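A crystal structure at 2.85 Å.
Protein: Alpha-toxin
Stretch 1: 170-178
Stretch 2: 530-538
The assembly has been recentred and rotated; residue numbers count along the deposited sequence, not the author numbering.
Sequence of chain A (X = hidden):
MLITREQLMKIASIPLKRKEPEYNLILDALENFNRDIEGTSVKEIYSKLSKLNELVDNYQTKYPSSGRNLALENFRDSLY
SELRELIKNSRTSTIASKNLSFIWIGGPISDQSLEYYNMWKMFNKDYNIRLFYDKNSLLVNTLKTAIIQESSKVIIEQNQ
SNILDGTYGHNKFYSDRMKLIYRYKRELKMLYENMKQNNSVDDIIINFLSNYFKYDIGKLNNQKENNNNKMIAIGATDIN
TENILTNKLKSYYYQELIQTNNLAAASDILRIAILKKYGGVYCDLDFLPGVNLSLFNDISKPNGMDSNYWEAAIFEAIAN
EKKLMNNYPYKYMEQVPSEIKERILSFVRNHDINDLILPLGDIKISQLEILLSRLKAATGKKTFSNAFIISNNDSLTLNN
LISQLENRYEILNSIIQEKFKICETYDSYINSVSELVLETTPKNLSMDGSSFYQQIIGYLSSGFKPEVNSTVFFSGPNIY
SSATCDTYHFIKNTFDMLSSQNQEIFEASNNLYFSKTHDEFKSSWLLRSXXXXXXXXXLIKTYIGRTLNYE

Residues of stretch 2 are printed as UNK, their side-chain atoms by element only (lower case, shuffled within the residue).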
# COMPACT_ATOMS: atom_id res chain seq x y z
N HIS A 170 6.56 -17.29 27.51
CA HIS A 170 5.62 -16.51 26.69
C HIS A 170 6.34 -15.36 25.95
O HIS A 170 5.77 -14.27 25.72
CB HIS A 170 4.41 -16.02 27.52
CG HIS A 170 3.18 -15.73 26.70
ND1 HIS A 170 2.39 -16.74 26.15
CD2 HIS A 170 2.59 -14.56 26.35
CE1 HIS A 170 1.38 -16.19 25.49
NE2 HIS A 170 1.48 -14.88 25.59
N ASN A 171 7.60 -15.63 25.61
CA ASN A 171 8.45 -14.74 24.80
C ASN A 171 8.62 -13.33 25.38
O ASN A 171 8.34 -12.32 24.72
CB ASN A 171 7.94 -14.70 23.35
CG ASN A 171 7.61 -16.09 22.83
OD1 ASN A 171 6.44 -16.41 22.56
ND2 ASN A 171 8.63 -16.93 22.71
N LYS A 172 9.08 -13.30 26.63
CA LYS A 172 9.57 -12.08 27.26
C LYS A 172 10.77 -11.57 26.45
O LYS A 172 11.25 -10.44 26.63
CB LYS A 172 9.97 -12.39 28.71
CG LYS A 172 10.35 -11.20 29.57
CD LYS A 172 10.87 -11.67 30.94
CE LYS A 172 12.17 -10.92 31.35
NZ LYS A 172 11.95 -9.49 31.81
N PHE A 173 11.24 -12.43 25.54
CA PHE A 173 12.33 -12.17 24.60
C PHE A 173 12.17 -10.87 23.82
O PHE A 173 13.02 -9.97 23.88
CB PHE A 173 12.44 -13.36 23.65
CG PHE A 173 13.48 -13.21 22.58
CD1 PHE A 173 14.84 -13.31 22.88
CD2 PHE A 173 13.11 -13.00 21.25
CE1 PHE A 173 15.80 -13.19 21.89
CE2 PHE A 173 14.07 -12.88 20.26
CZ PHE A 173 15.42 -12.97 20.57
N TYR A 174 11.07 -10.76 23.08
CA TYR A 174 10.83 -9.62 22.20
C TYR A 174 10.73 -8.29 22.94
O TYR A 174 11.05 -7.25 22.36
CB TYR A 174 9.61 -9.86 21.33
CG TYR A 174 9.69 -11.11 20.49
CD1 TYR A 174 10.50 -11.17 19.36
CD2 TYR A 174 8.95 -12.24 20.81
CE1 TYR A 174 10.57 -12.32 18.58
CE2 TYR A 174 9.01 -13.39 20.04
CZ TYR A 174 9.83 -13.42 18.93
OH TYR A 174 9.89 -14.56 18.16
N SER A 175 10.29 -8.32 24.20
CA SER A 175 10.23 -7.12 25.03
C SER A 175 11.61 -6.59 25.35
O SER A 175 11.88 -5.40 25.21
CB SER A 175 9.48 -7.39 26.34
OG SER A 175 8.12 -7.68 26.08
N ASP A 176 12.49 -7.49 25.79
CA ASP A 176 13.87 -7.14 26.14
C ASP A 176 14.69 -6.83 24.90
O ASP A 176 15.50 -5.90 24.91
CB ASP A 176 14.54 -8.25 26.97
CG ASP A 176 14.28 -8.11 28.48
OD1 ASP A 176 14.60 -7.04 29.06
OD2 ASP A 176 13.77 -9.08 29.09
N ARG A 177 14.46 -7.60 23.83
CA ARG A 177 15.15 -7.38 22.56
C ARG A 177 14.83 -6.01 21.98
O ARG A 177 15.71 -5.33 21.46
CB ARG A 177 14.82 -8.47 21.55
CG ARG A 177 15.69 -8.41 20.30
CD ARG A 177 15.41 -9.54 19.34
NE ARG A 177 14.17 -9.36 18.59
CZ ARG A 177 13.75 -10.16 17.61
NH1 ARG A 177 14.48 -11.21 17.24
NH2 ARG A 177 12.61 -9.92 16.98
N MET A 178 13.56 -5.60 22.10
CA MET A 178 13.11 -4.31 21.58
C MET A 178 13.77 -3.13 22.29
O MET A 178 14.08 -2.12 21.66
CB MET A 178 11.59 -4.19 21.67
CG MET A 178 11.02 -2.88 21.10
SD MET A 178 11.18 -2.66 19.31
CE MET A 178 10.54 -4.24 18.76
N UNK A 530 2.59 -18.19 13.78
CA UNK A 530 3.96 -18.69 13.94
C UNK A 530 4.90 -17.60 14.45
O UNK A 530 5.70 -17.02 13.69
c UNK A 530 3.65 -20.49 12.17
n UNK A 530 3.01 -20.37 11.01
o UNK A 530 3.60 -21.52 12.85
c UNK A 530 4.46 -19.29 12.62
N UNK A 531 4.79 -17.33 15.74
CA UNK A 531 5.58 -16.30 16.41
C UNK A 531 6.34 -16.92 17.60
O UNK A 531 7.26 -16.32 18.16
c UNK A 531 4.70 -15.09 16.87
c UNK A 531 3.56 -15.55 17.82
c UNK A 531 4.15 -14.33 15.64
c UNK A 531 2.88 -14.42 18.62
N UNK A 532 5.93 -18.14 17.95
CA UNK A 532 6.59 -18.93 18.98
C UNK A 532 7.84 -19.61 18.41
O UNK A 532 8.57 -20.27 19.15
c UNK A 532 5.62 -19.96 19.55
N UNK A 533 8.09 -19.42 17.11
CA UNK A 533 9.30 -19.96 16.47
C UNK A 533 10.52 -19.04 16.66
O UNK A 533 11.31 -18.80 15.74
c UNK A 533 8.20 -21.55 14.79
c UNK A 533 9.04 -20.29 14.99
c UNK A 533 8.25 -22.09 13.37
o UNK A 533 7.96 -21.34 12.42
o UNK A 533 8.58 -23.29 13.21
N UNK A 534 10.63 -18.53 17.88
CA UNK A 534 11.86 -17.97 18.43
C UNK A 534 12.80 -19.13 18.71
O UNK A 534 14.02 -18.99 18.66
c UNK A 534 12.00 -16.86 22.17
n UNK A 534 13.30 -18.51 23.50
c UNK A 534 12.57 -17.32 20.83
c UNK A 534 12.99 -17.06 23.30
c UNK A 534 11.53 -17.21 19.72
N UNK A 535 12.21 -20.28 19.02
CA UNK A 535 12.94 -21.52 19.24
C UNK A 535 13.78 -21.91 18.02
O UNK A 535 14.61 -22.82 18.10
o UNK A 535 9.56 -23.40 22.32
o UNK A 535 10.56 -24.71 20.81
c UNK A 535 11.08 -22.35 20.80
c UNK A 535 10.35 -23.57 21.35
c UNK A 535 11.97 -22.66 19.59
N UNK A 536 13.56 -21.21 16.90
CA UNK A 536 14.36 -21.40 15.69
C UNK A 536 15.75 -20.78 15.83
O UNK A 536 16.69 -21.20 15.16
c UNK A 536 15.48 -21.12 11.12
c UNK A 536 14.12 -21.36 13.14
c UNK A 536 14.11 -23.10 11.42
c UNK A 536 13.63 -20.82 14.47
c UNK A 536 13.67 -22.60 12.65
c UNK A 536 15.02 -22.36 10.65
c UNK A 536 15.03 -20.63 12.36
N UNK A 537 15.89 -19.80 16.72
CA UNK A 537 17.15 -19.08 16.88
C UNK A 537 17.90 -19.30 18.20
O UNK A 537 19.07 -18.94 18.31
o UNK A 537 14.78 -15.52 16.39
c UNK A 537 16.29 -16.81 17.72
c UNK A 537 15.70 -15.52 17.21
n UNK A 537 16.21 -14.40 17.70
c UNK A 537 16.97 -17.58 16.61
N UNK A 538 17.22 -19.88 19.19
CA UNK A 538 17.91 -20.33 20.40
C UNK A 538 18.74 -21.58 20.08
O UNK A 538 19.75 -21.84 20.72
c UNK A 538 16.92 -20.58 21.56
c UNK A 538 14.25 -23.23 22.42
n UNK A 538 13.04 -23.27 23.30
c UNK A 538 16.02 -21.80 21.38
c UNK A 538 14.98 -21.90 22.48

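Position 530 carries two carbons, the second bearing one oxygen and one nitrogen: a short amide. It is out of reach of stretch 1. Its size could equally suit an acid, but the nitrogen makes it Asn530.

Position 531 has four side-chain carbons, forked at the first, with one arm two carbons long. That is a beta-branched aliphatic, Ile531. Its CA-to-CB bond points sideways, and what stretch 1 uses is the backbone: Tyr174 OH donates a hydrogen bond to Ile531 O at 3.2 Å.

Position 532 shows a single carbon, its CA-to-CB bond directed away from stretch 1, so it is Ala532. Its CA lies 4.4 Å from Asn171 OD1, and the CA atoms of Asn171 and Ala532, 7.4 Å apart, are the nearest CA pair across the stretches.

Position 533 has three carbons, the last carrying two oxygens, its CA-to-CB bond directed away from stretch 1. This is Glu533, exposed and without a contact on stretch 1.

Position 534 is a row of four carbons ending in nitrogen, its CA-to-CB bond directed toward stretch 1. Its first carbon, CB, sits 3.5 Å from Tyr174 OH, and carbons farther along the chain approach Asn171 and Phe173. An unbranched chain with a terminal amine is Lys534. Its CD lies 3.4 Å from Asn171 ND2 and its CE 3.8 Å from Phe173 CB, while NZ is 5.9 Å from the centroid of the Phe173 ring, at most a weak cation-pi attraction.

Position 535 again has three carbons ending in two oxygens, with its CA-to-CB bond directed away: Glu535, making no contact with stretch 1.

Position 536 is one carbon followed by a six-carbon ring, with no oxygen: Phe536. Despite its bulk, it is out of reach and exposed.

Position 537 has three carbons, the third carrying one oxygen and one nitrogen; its CA-to-CB bond points toward stretch 1, and its end touches Phe173 and Arg177. The longer amide is Gln537. Its NE2 lies 3.3 Å from Phe173 CZ and 3.7 Å from Arg177 NH1, near the guanidinium plane.

Position 538 is four carbons in a row ending in nitrogen, out of reach of stretch 1: Lys538, whose NZ makes a long salt bridge of 3.6 Å to Glu535 OE2.

The contact is small, burying 331 Å² over both sides. One hydrogen bond, to a backbone carbonyl, joins the stretches, so it does not read the side chain of Ile531; packing supplies the rest. Lys534 contributes the largest covered area, chiefly through methylenes laid against Asn171, Phe173 and Tyr174, while Gln537 extends the contact to Arg177.

Stretch 2 (530-538) NIAEKEFQK
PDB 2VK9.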